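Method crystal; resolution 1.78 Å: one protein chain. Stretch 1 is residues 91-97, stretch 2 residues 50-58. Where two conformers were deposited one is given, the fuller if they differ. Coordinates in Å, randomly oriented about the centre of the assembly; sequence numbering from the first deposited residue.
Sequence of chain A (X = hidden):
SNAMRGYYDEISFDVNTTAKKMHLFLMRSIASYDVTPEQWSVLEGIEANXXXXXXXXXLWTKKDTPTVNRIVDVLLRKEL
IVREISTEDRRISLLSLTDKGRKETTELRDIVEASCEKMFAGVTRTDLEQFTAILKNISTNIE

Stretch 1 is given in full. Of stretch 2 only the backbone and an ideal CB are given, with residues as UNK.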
# COMPACT_ATOMS: atom_id res chain seq x y z
N ARG A 91 13.43 -18.33 -34.41
CA ARG A 91 13.88 -17.04 -34.92
C ARG A 91 13.17 -15.82 -34.28
O ARG A 91 12.42 -15.09 -34.95
CB ARG A 91 13.83 -17.00 -36.46
CG ARG A 91 14.49 -18.21 -37.12
CD ARG A 91 15.58 -17.83 -38.11
NE ARG A 91 15.99 -18.98 -38.92
CZ ARG A 91 17.18 -19.11 -39.51
NH1 ARG A 91 18.10 -18.16 -39.38
NH2 ARG A 91 17.44 -20.19 -40.23
N ILE A 92 13.42 -15.66 -32.98
CA ILE A 92 13.14 -14.43 -32.20
C ILE A 92 14.46 -13.91 -31.57
O ILE A 92 15.50 -14.57 -31.69
CB ILE A 92 12.10 -14.65 -31.08
CG1 ILE A 92 12.53 -15.80 -30.15
CG2 ILE A 92 10.71 -14.90 -31.68
CD1 ILE A 92 12.10 -15.62 -28.71
N SER A 93 14.41 -12.76 -30.90
CA SER A 93 15.63 -12.07 -30.43
C SER A 93 15.91 -12.09 -28.91
O SER A 93 15.11 -11.60 -28.10
CB SER A 93 15.69 -10.63 -30.97
OG SER A 93 14.73 -9.80 -30.32
N LEU A 94 17.07 -12.62 -28.55
CA LEU A 94 17.46 -12.76 -27.14
C LEU A 94 18.55 -11.76 -26.76
O LEU A 94 19.48 -11.50 -27.53
CB LEU A 94 17.91 -14.19 -26.85
CG LEU A 94 16.90 -15.31 -27.18
CD1 LEU A 94 17.54 -16.66 -27.00
CD2 LEU A 94 15.64 -15.20 -26.33
N LEU A 95 18.43 -11.22 -25.55
CA LEU A 95 19.38 -10.23 -25.05
C LEU A 95 20.26 -10.86 -23.98
O LEU A 95 19.78 -11.63 -23.14
CB LEU A 95 18.64 -9.05 -24.42
CG LEU A 95 17.49 -8.45 -25.23
CD1 LEU A 95 16.62 -7.59 -24.33
CD2 LEU A 95 18.05 -7.67 -26.39
N SER A 96 21.55 -10.52 -24.01
CA SER A 96 22.52 -10.98 -23.03
C SER A 96 23.54 -9.87 -22.80
O SER A 96 23.61 -8.94 -23.58
CB SER A 96 23.24 -12.23 -23.52
OG SER A 96 22.32 -13.23 -23.93
N LEU A 97 24.33 -9.98 -21.74
CA LEU A 97 25.33 -8.96 -21.44
C LEU A 97 26.61 -9.13 -22.26
O LEU A 97 27.01 -10.25 -22.56
CB LEU A 97 25.68 -9.00 -19.95
CG LEU A 97 24.56 -8.82 -18.93
CD1 LEU A 97 25.10 -9.04 -17.52
CD2 LEU A 97 23.91 -7.45 -19.05
N UNK A 50 19.62 -13.75 -18.44
CA UNK A 50 20.23 -13.90 -19.77
C UNK A 50 20.52 -15.35 -20.19
O UNK A 50 20.89 -16.18 -19.34
CB UNK A 50 21.54 -13.11 -19.81
N UNK A 51 20.33 -15.68 -21.49
CA UNK A 51 19.71 -14.83 -22.52
C UNK A 51 18.21 -14.75 -22.32
O UNK A 51 17.58 -15.75 -21.97
CB UNK A 51 20.02 -15.36 -23.92
N UNK A 52 17.63 -13.57 -22.54
CA UNK A 52 16.21 -13.35 -22.27
C UNK A 52 15.57 -12.57 -23.41
O UNK A 52 16.19 -11.68 -23.99
CB UNK A 52 16.02 -12.61 -20.95
N UNK A 53 14.32 -12.90 -23.73
CA UNK A 53 13.63 -12.20 -24.81
C UNK A 53 13.17 -10.79 -24.39
O UNK A 53 12.94 -10.53 -23.20
CB UNK A 53 12.43 -13.02 -25.27
N UNK A 54 13.04 -9.90 -25.37
CA UNK A 54 12.57 -8.54 -25.12
C UNK A 54 11.15 -8.56 -24.56
O UNK A 54 10.80 -7.74 -23.70
CB UNK A 54 12.62 -7.71 -26.40
N UNK A 55 10.33 -9.51 -25.02
CA UNK A 55 9.02 -9.74 -24.44
C UNK A 55 9.09 -10.02 -22.93
O UNK A 55 8.37 -9.41 -22.15
CB UNK A 55 8.34 -10.91 -25.16
N UNK A 56 9.97 -10.95 -22.53
CA UNK A 56 10.08 -11.32 -21.12
C UNK A 56 10.69 -10.23 -20.23
O UNK A 56 10.38 -10.18 -19.04
CB UNK A 56 10.92 -12.59 -21.00
N UNK A 57 11.53 -9.37 -20.79
CA UNK A 57 12.06 -8.24 -20.01
C UNK A 57 10.97 -7.24 -19.64
O UNK A 57 10.96 -6.72 -18.52
CB UNK A 57 13.16 -7.53 -20.80
N UNK A 58 10.05 -7.00 -20.58
CA UNK A 58 8.88 -6.16 -20.33
C UNK A 58 8.10 -6.67 -19.12
O UNK A 58 7.80 -5.91 -18.20
CB UNK A 58 7.98 -6.12 -21.56

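At position 50 the CA-to-CB bond points toward stretch 1, with the ideal CB 4.0 Å from Leu-95 O and 4.6 Å from Leu-97 N. That amide is a donor with no acceptor from the visible backbone of stretch 2, so a side chain long enough to bring an oxygen to it is favoured: Glu or Gln fit, while an aliphatic chain would leave the N-H unanswered from this side. The deposited residue is Glu-50. Its chi1 of 54° (p) and extended chi2 (t) carry the carboxylate to the amide, and Leu-97 N donates to Glu-50 OE2 at 2.8 Å with a nearly straight angle of 174°. A water donates to the same Glu-50 OE2 and to Leu-97 O, each at 2.7 Å, so the carboxylate reaches both polar groups of that residue, one directly and one through solvent.

Position 51 follows a cis peptide bond, visible in the backbone, and has phi -74°. Together these point strongly to proline. CA-to-CB runs sideways, and the ideal CB lies 3.1 Å from Ser-96 OG, a tight approach, and 3.8 Å from Leu-94 CB. The deposited Pro-51 eases the first distance to 3.3 Å between its CB and Ser-96 OG, and packs its CB 3.9 Å from Leu-94 CB. Its CA makes a CA-H...O contact of 3.3 Å to Leu-95 O.

At 52 the backbone is extended (-136/144) and pairs antiparallel with Leu-95: the amide N of 52 donates to Leu-95 O at 3.0 Å, and Leu-95 N donates to the O of 52 at 2.8 Å. CB lies on the same sheet face as the Leu-95 side chain, which favours an apolar residue, with beta-branched Val or Ile suiting the extended angles. It is Ile-52, with both chi angles t.

Position 53 precedes helical angles, and its CB shares a face with Leu-94, 4.0 Å from Leu-94 CD2 and 4.3 Å from Ile-92 CD1. A small residue able to cap the helix, Ser, Thr, Asp or Asn, is expected. Ser-53, chi1 72° (p), caps it: the amide N of 56 donates to Ser-53 OG at 3.1 Å, while Ser-53 CB remains 4.0 Å from Leu-94 CD2.

The CB at 54 points sideways, 4.5 Å from Leu-95 CD1 and 4.9 Å from Ser-93 OG, so a chain with an aliphatic stem and a polar end would suit, as might Met. Gln-54 lays its CG 3.9 Å from Leu-95 CD1; its amide group is hydrogen-bonded elsewhere in the structure.

Positions 55, 56 and 58 have nothing of stretch 1 within 5.5 Å of the ideal CB, so helical angles are the main guide and many residues fit. They are Lys-55, whose end leads away, Glu-56 and Ala-58.

At 57 CB points toward stretch 1, 4.9 Å from Leu-95 CD1, inviting Leu, Ile, Val or Met. Ile-57 brings its CG1 to 4.5 Å from Leu-95 CD1, a light apolar contact.

Stretch 2, residues 50-58: EPISQKEIA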
# COMPACT_ATOMS: atom_id res chain seq x y z
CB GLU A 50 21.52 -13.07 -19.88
CG GLU A 50 22.54 -13.37 -18.78
CD GLU A 50 23.94 -12.84 -19.07
OE1 GLU A 50 24.82 -12.96 -18.19
OE2 GLU A 50 24.19 -12.31 -20.18
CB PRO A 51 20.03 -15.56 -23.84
CG PRO A 51 21.12 -16.53 -23.50
CD PRO A 51 20.88 -16.92 -22.07
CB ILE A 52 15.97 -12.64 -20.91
CG1 ILE A 52 14.47 -12.47 -20.66
CG2 ILE A 52 16.75 -11.29 -20.84
CD1 ILE A 52 14.09 -11.94 -19.30
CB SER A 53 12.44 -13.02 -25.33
OG SER A 53 11.38 -13.03 -24.39
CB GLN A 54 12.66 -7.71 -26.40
CG GLN A 54 13.39 -6.39 -26.22
CD GLN A 54 13.91 -5.81 -27.52
OE1 GLN A 54 14.77 -6.40 -28.19
NE2 GLN A 54 13.40 -4.65 -27.89
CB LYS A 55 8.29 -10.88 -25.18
CG LYS A 55 6.95 -11.23 -24.55
CD LYS A 55 6.52 -12.64 -24.91
CE LYS A 55 5.65 -13.23 -23.81
NZ LYS A 55 4.25 -12.71 -23.79
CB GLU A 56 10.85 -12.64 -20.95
CG GLU A 56 10.08 -13.90 -21.39
CD GLU A 56 8.85 -14.20 -20.54
OE1 GLU A 56 8.84 -13.86 -19.34
OE2 GLU A 56 7.88 -14.79 -21.08
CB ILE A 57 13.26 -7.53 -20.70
CG1 ILE A 57 14.54 -8.30 -20.43
CG2 ILE A 57 13.45 -6.11 -20.16
CD1 ILE A 57 14.94 -8.34 -18.93
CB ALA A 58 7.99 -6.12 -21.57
O HOH W 1 26.40 -12.71 -21.61
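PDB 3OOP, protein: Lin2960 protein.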